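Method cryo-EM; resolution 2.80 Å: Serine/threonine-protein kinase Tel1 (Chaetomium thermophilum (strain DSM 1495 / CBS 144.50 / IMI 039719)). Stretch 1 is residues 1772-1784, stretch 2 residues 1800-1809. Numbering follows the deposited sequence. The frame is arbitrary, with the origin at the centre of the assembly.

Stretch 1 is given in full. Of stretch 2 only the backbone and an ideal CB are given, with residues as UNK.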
# COMPACT_ATOMS: atom_id res chain seq x y z
N LEU A 1772 -34.67 17.36 -58.07
CA LEU A 1772 -35.06 17.96 -59.34
C LEU A 1772 -33.94 17.89 -60.38
O LEU A 1772 -34.23 17.97 -61.57
CB LEU A 1772 -35.46 19.42 -59.14
CG LEU A 1772 -36.83 19.67 -58.50
CD1 LEU A 1772 -37.05 21.15 -58.33
CD2 LEU A 1772 -37.94 19.06 -59.32
N SER A 1773 -32.70 17.72 -59.95
CA SER A 1773 -31.56 17.71 -60.86
C SER A 1773 -31.35 16.37 -61.54
O SER A 1773 -30.37 16.22 -62.28
CB SER A 1773 -30.29 18.10 -60.10
OG SER A 1773 -29.99 17.14 -59.10
N ALA A 1774 -32.22 15.39 -61.33
CA ALA A 1774 -32.08 14.06 -61.92
C ALA A 1774 -33.43 13.55 -62.38
O ALA A 1774 -34.05 12.70 -61.72
CB ALA A 1774 -31.44 13.09 -60.92
N PRO A 1775 -33.92 14.04 -63.52
CA PRO A 1775 -35.25 13.62 -63.97
C PRO A 1775 -35.29 12.22 -64.53
O PRO A 1775 -36.37 11.62 -64.58
CB PRO A 1775 -35.60 14.66 -65.05
CG PRO A 1775 -34.58 15.75 -64.90
CD PRO A 1775 -33.36 15.08 -64.38
N LYS A 1776 -34.16 11.66 -64.96
CA LYS A 1776 -34.16 10.36 -65.60
C LYS A 1776 -34.41 9.22 -64.62
O LYS A 1776 -34.73 8.11 -65.06
CB LYS A 1776 -32.84 10.13 -66.33
CG LYS A 1776 -32.56 11.14 -67.41
CD LYS A 1776 -33.44 10.90 -68.62
CE LYS A 1776 -32.95 11.70 -69.82
NZ LYS A 1776 -33.66 11.30 -71.06
N ILE A 1777 -34.25 9.46 -63.33
CA ILE A 1777 -34.55 8.45 -62.31
C ILE A 1777 -36.01 8.61 -61.93
O ILE A 1777 -36.41 9.65 -61.40
CB ILE A 1777 -33.64 8.61 -61.09
CG1 ILE A 1777 -32.18 8.63 -61.50
CG2 ILE A 1777 -33.87 7.48 -60.11
CD1 ILE A 1777 -31.27 8.75 -60.33
N VAL A 1778 -36.81 7.57 -62.19
CA VAL A 1778 -38.23 7.69 -61.92
C VAL A 1778 -38.53 7.74 -60.43
O VAL A 1778 -39.59 8.23 -60.04
CB VAL A 1778 -39.00 6.54 -62.59
CG1 VAL A 1778 -38.82 5.27 -61.82
CG2 VAL A 1778 -40.47 6.88 -62.72
N THR A 1779 -37.61 7.27 -59.59
CA THR A 1779 -37.87 7.28 -58.16
C THR A 1779 -37.63 8.65 -57.55
O THR A 1779 -38.21 8.97 -56.50
CB THR A 1779 -37.00 6.24 -57.46
OG1 THR A 1779 -36.88 5.09 -58.30
CG2 THR A 1779 -37.64 5.81 -56.16
N LEU A 1780 -36.78 9.47 -58.16
CA LEU A 1780 -36.57 10.83 -57.68
C LEU A 1780 -37.50 11.83 -58.33
O LEU A 1780 -37.60 12.96 -57.85
CB LEU A 1780 -35.13 11.27 -57.95
CG LEU A 1780 -33.97 10.66 -57.19
CD1 LEU A 1780 -32.69 11.13 -57.82
CD2 LEU A 1780 -34.01 11.06 -55.74
N ARG A 1781 -38.15 11.45 -59.42
CA ARG A 1781 -39.01 12.38 -60.14
C ARG A 1781 -40.34 12.57 -59.43
O ARG A 1781 -40.95 13.64 -59.53
CB ARG A 1781 -39.22 11.88 -61.56
CG ARG A 1781 -39.88 12.87 -62.49
CD ARG A 1781 -40.50 12.12 -63.63
NE ARG A 1781 -39.59 11.11 -64.15
CZ ARG A 1781 -39.98 10.06 -64.87
NH1 ARG A 1781 -41.27 9.89 -65.14
NH2 ARG A 1781 -39.09 9.19 -65.31
N VAL A 1782 -40.81 11.55 -58.72
CA VAL A 1782 -42.11 11.57 -58.08
C VAL A 1782 -41.99 12.06 -56.64
O VAL A 1782 -42.97 12.06 -55.89
CB VAL A 1782 -42.75 10.17 -58.11
CG1 VAL A 1782 -42.71 9.62 -59.51
CG2 VAL A 1782 -42.01 9.26 -57.18
N LEU A 1783 -40.80 12.47 -56.25
CA LEU A 1783 -40.55 12.85 -54.87
C LEU A 1783 -40.99 14.26 -54.50
O LEU A 1783 -41.61 14.43 -53.45
CB LEU A 1783 -39.08 12.67 -54.52
CG LEU A 1783 -38.70 11.29 -53.97
CD1 LEU A 1783 -37.31 11.35 -53.41
CD2 LEU A 1783 -39.67 10.84 -52.91
N PRO A 1784 -40.67 15.30 -55.27
CA PRO A 1784 -40.86 16.68 -54.78
C PRO A 1784 -42.25 16.93 -54.22
O PRO A 1784 -42.37 17.62 -53.19
CB PRO A 1784 -40.59 17.53 -56.03
CG PRO A 1784 -39.65 16.73 -56.80
CD PRO A 1784 -40.05 15.31 -56.61
N UNK A 1800 -31.14 8.64 -48.70
CA UNK A 1800 -31.43 7.89 -49.92
C UNK A 1800 -31.41 8.80 -51.13
O UNK A 1800 -30.91 8.43 -52.19
CB UNK A 1800 -32.79 7.19 -49.81
N UNK A 1801 -31.94 10.02 -50.99
CA UNK A 1801 -31.94 10.96 -52.10
C UNK A 1801 -30.52 11.36 -52.45
O UNK A 1801 -30.13 11.37 -53.63
CB UNK A 1801 -32.78 12.20 -51.76
N UNK A 1802 -29.73 11.72 -51.44
CA UNK A 1802 -28.35 12.13 -51.70
C UNK A 1802 -27.59 11.01 -52.40
O UNK A 1802 -26.88 11.25 -53.39
CB UNK A 1802 -27.65 12.52 -50.40
N UNK A 1803 -27.74 9.78 -51.92
CA UNK A 1803 -27.03 8.67 -52.54
C UNK A 1803 -27.49 8.43 -53.96
O UNK A 1803 -26.67 8.18 -54.84
CB UNK A 1803 -27.21 7.39 -51.71
N UNK A 1804 -28.80 8.49 -54.21
CA UNK A 1804 -29.29 8.24 -55.56
C UNK A 1804 -28.77 9.27 -56.54
O UNK A 1804 -28.36 8.93 -57.66
CB UNK A 1804 -30.82 8.23 -55.58
N UNK A 1805 -28.74 10.54 -56.14
CA UNK A 1805 -28.23 11.58 -57.03
C UNK A 1805 -26.74 11.39 -57.29
O UNK A 1805 -26.28 11.46 -58.44
CB UNK A 1805 -28.49 12.97 -56.44
N UNK A 1806 -25.96 11.19 -56.22
CA UNK A 1806 -24.52 11.05 -56.39
C UNK A 1806 -24.18 9.83 -57.22
O UNK A 1806 -23.24 9.86 -58.02
CB UNK A 1806 -23.83 10.97 -55.03
N UNK A 1807 -24.92 8.74 -57.05
CA UNK A 1807 -24.66 7.54 -57.83
C UNK A 1807 -25.09 7.70 -59.27
O UNK A 1807 -24.47 7.12 -60.17
CB UNK A 1807 -25.37 6.34 -57.21
N UNK A 1808 -26.15 8.47 -59.52
CA UNK A 1808 -26.58 8.72 -60.89
C UNK A 1808 -25.54 9.51 -61.66
O UNK A 1808 -25.08 9.08 -62.72
CB UNK A 1808 -27.92 9.46 -60.90
N UNK A 1809 -25.14 10.66 -61.14
CA UNK A 1809 -24.21 11.48 -61.90
C UNK A 1809 -22.76 11.17 -61.55
O UNK A 1809 -21.96 12.06 -61.30
CB UNK A 1809 -24.50 12.96 -61.66

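Stretch 2 is a helix that meets an irregular run of turns, and what stretch 1 offers it is mostly apolar: the methyls of Ala-1774, Ile-1777, Leu-1780 and Leu-1783, with Ser-1773 and Lys-1776 near one end. No hydrogen bond crosses the contact, so shape has to do the work.

Position 1800 has helical angles and a CB directed sideways, with nothing of stretch 1 within 5.5 Å. Stretch 1 sets no rule here. The residue is Phe-1800, whose ring leads away.

At position 1801 the CB again points sideways, but it lies 4.3 Å from Leu-1780 CD2 and 4.9 Å from Leu-1783 CD1. Two leucine ends with a modest gap ask for a small or medium apolar side chain; valine, isoleucine, leucine or alanine could all serve. The deposited Val-1801, with chi1 in t, uses both branches: CG1 is 3.8 Å from Leu-1780 CD2, and CG2 is 3.6 Å from Leu-1783 CD1. The fork thus bridges two leucines.

Positions 1802 and 1803 are unconstrained by stretch 1, the first with its CB pointing away and the second out of reach. They hold Val-1802 and His-1803; the histidine ND1 is hydrogen-bonded elsewhere in the structure.

Position 1804 points toward stretch 1, its CB 4.1 Å from Leu-1780 CD1 and 4.8 Å from Ile-1777 CD1. Such methyl surroundings favour an aliphatic residue, and leucine, isoleucine or methionine would be reasonable. It is Leu-1804, chi1 m and chi2 t. Its closest contact to Leu-1780 is made by the CB itself, while its backbone O sits 4.0 Å from Ile-1777 CD1, so the helix backbone forms part of the packing surface.

Position 1805 is sideways, its CB 4.8 Å from Leu-1780 CD1, 5.2 Å from Ser-1773 OG and 5.4 Å from Ala-1774 CB. A branched aliphatic could fill this space, and threonine is conceivable beside the serine. Val-1805 is found: CG2 reaches Leu-1780 CD1 at 3.6 Å, and CG1 lies 4.2 Å from Ser-1773 OG. Leu-1780 therefore touches three helix residues, 1801 included.

Positions 1806 and 1807 find nothing of stretch 1 near their CB atoms and carry Leu-1806 and Ala-1807.

Position 1808 points toward stretch 1, and its CB is already tight at 3.5 Å from Ile-1777 CD1, with Ala-1774 CB 5.1 Å away. A side chain that runs along the turn from Ala-1774 to Ile-1777 could use this surface; a long or aromatic one would suit, perhaps with a polar tip near Lys-1776. Tyr-1808, chi1 t, covers the turn: CD2 is 3.9 Å from Ala-1774 CB, and OH is 3.3 Å from Lys-1776 CG, an approach to the aliphatic part of the lysine. That hydroxyl is hydrogen-bonded elsewhere in the structure.

Position 1809 is the first to leave helical angles, at phi -91° and psi 51°. Its CB points toward stretch 1 but meets nothing within 5.5 Å, so many residues are compatible. Gln-1809 comes nearest with NE2, 4.5 Å from Ser-1773 O, and its OE1 is hydrogen-bonded elsewhere.

Stretch 2 (1800-1809) FVVHLVLAYQ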
# COMPACT_ATOMS: atom_id res chain seq x y z
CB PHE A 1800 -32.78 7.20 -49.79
CG PHE A 1800 -32.88 6.30 -48.61
CD1 PHE A 1800 -32.02 5.24 -48.45
CD2 PHE A 1800 -33.84 6.50 -47.66
CE1 PHE A 1800 -32.11 4.42 -47.37
CE2 PHE A 1800 -33.94 5.67 -46.59
CZ PHE A 1800 -33.07 4.63 -46.44
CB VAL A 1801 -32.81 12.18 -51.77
CG1 VAL A 1801 -32.74 13.19 -52.87
CG2 VAL A 1801 -34.23 11.76 -51.54
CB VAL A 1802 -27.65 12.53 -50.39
CG1 VAL A 1802 -26.19 12.71 -50.63
CG2 VAL A 1802 -28.24 13.80 -49.87
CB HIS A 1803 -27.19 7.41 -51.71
CG HIS A 1803 -26.64 6.19 -52.37
ND1 HIS A 1803 -27.39 5.04 -52.56
CD2 HIS A 1803 -25.43 5.93 -52.91
CE1 HIS A 1803 -26.65 4.14 -53.18
NE2 HIS A 1803 -25.46 4.65 -53.40
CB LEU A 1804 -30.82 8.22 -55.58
CG LEU A 1804 -31.48 6.93 -55.13
CD1 LEU A 1804 -32.95 7.14 -54.95
CD2 LEU A 1804 -31.24 5.86 -56.15
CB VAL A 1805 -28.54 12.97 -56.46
CG1 VAL A 1805 -27.82 14.02 -57.25
CG2 VAL A 1805 -30.01 13.21 -56.49
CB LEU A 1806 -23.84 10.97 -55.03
CG LEU A 1806 -23.81 12.20 -54.14
CD1 LEU A 1806 -23.15 11.86 -52.85
CD2 LEU A 1806 -23.07 13.31 -54.81
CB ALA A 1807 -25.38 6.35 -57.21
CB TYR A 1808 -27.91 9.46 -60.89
CG TYR A 1808 -28.35 9.91 -62.25
CD1 TYR A 1808 -28.75 9.00 -63.21
CD2 TYR A 1808 -28.39 11.26 -62.57
CE1 TYR A 1808 -29.16 9.41 -64.45
CE2 TYR A 1808 -28.79 11.68 -63.81
CZ TYR A 1808 -29.18 10.75 -64.74
OH TYR A 1808 -29.59 11.16 -65.98
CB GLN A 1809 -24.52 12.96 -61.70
CG GLN A 1809 -24.52 13.42 -60.29
CD GLN A 1809 -25.16 14.76 -60.14
OE1 GLN A 1809 -24.64 15.64 -59.48
NE2 GLN A 1809 -26.32 14.92 -60.76
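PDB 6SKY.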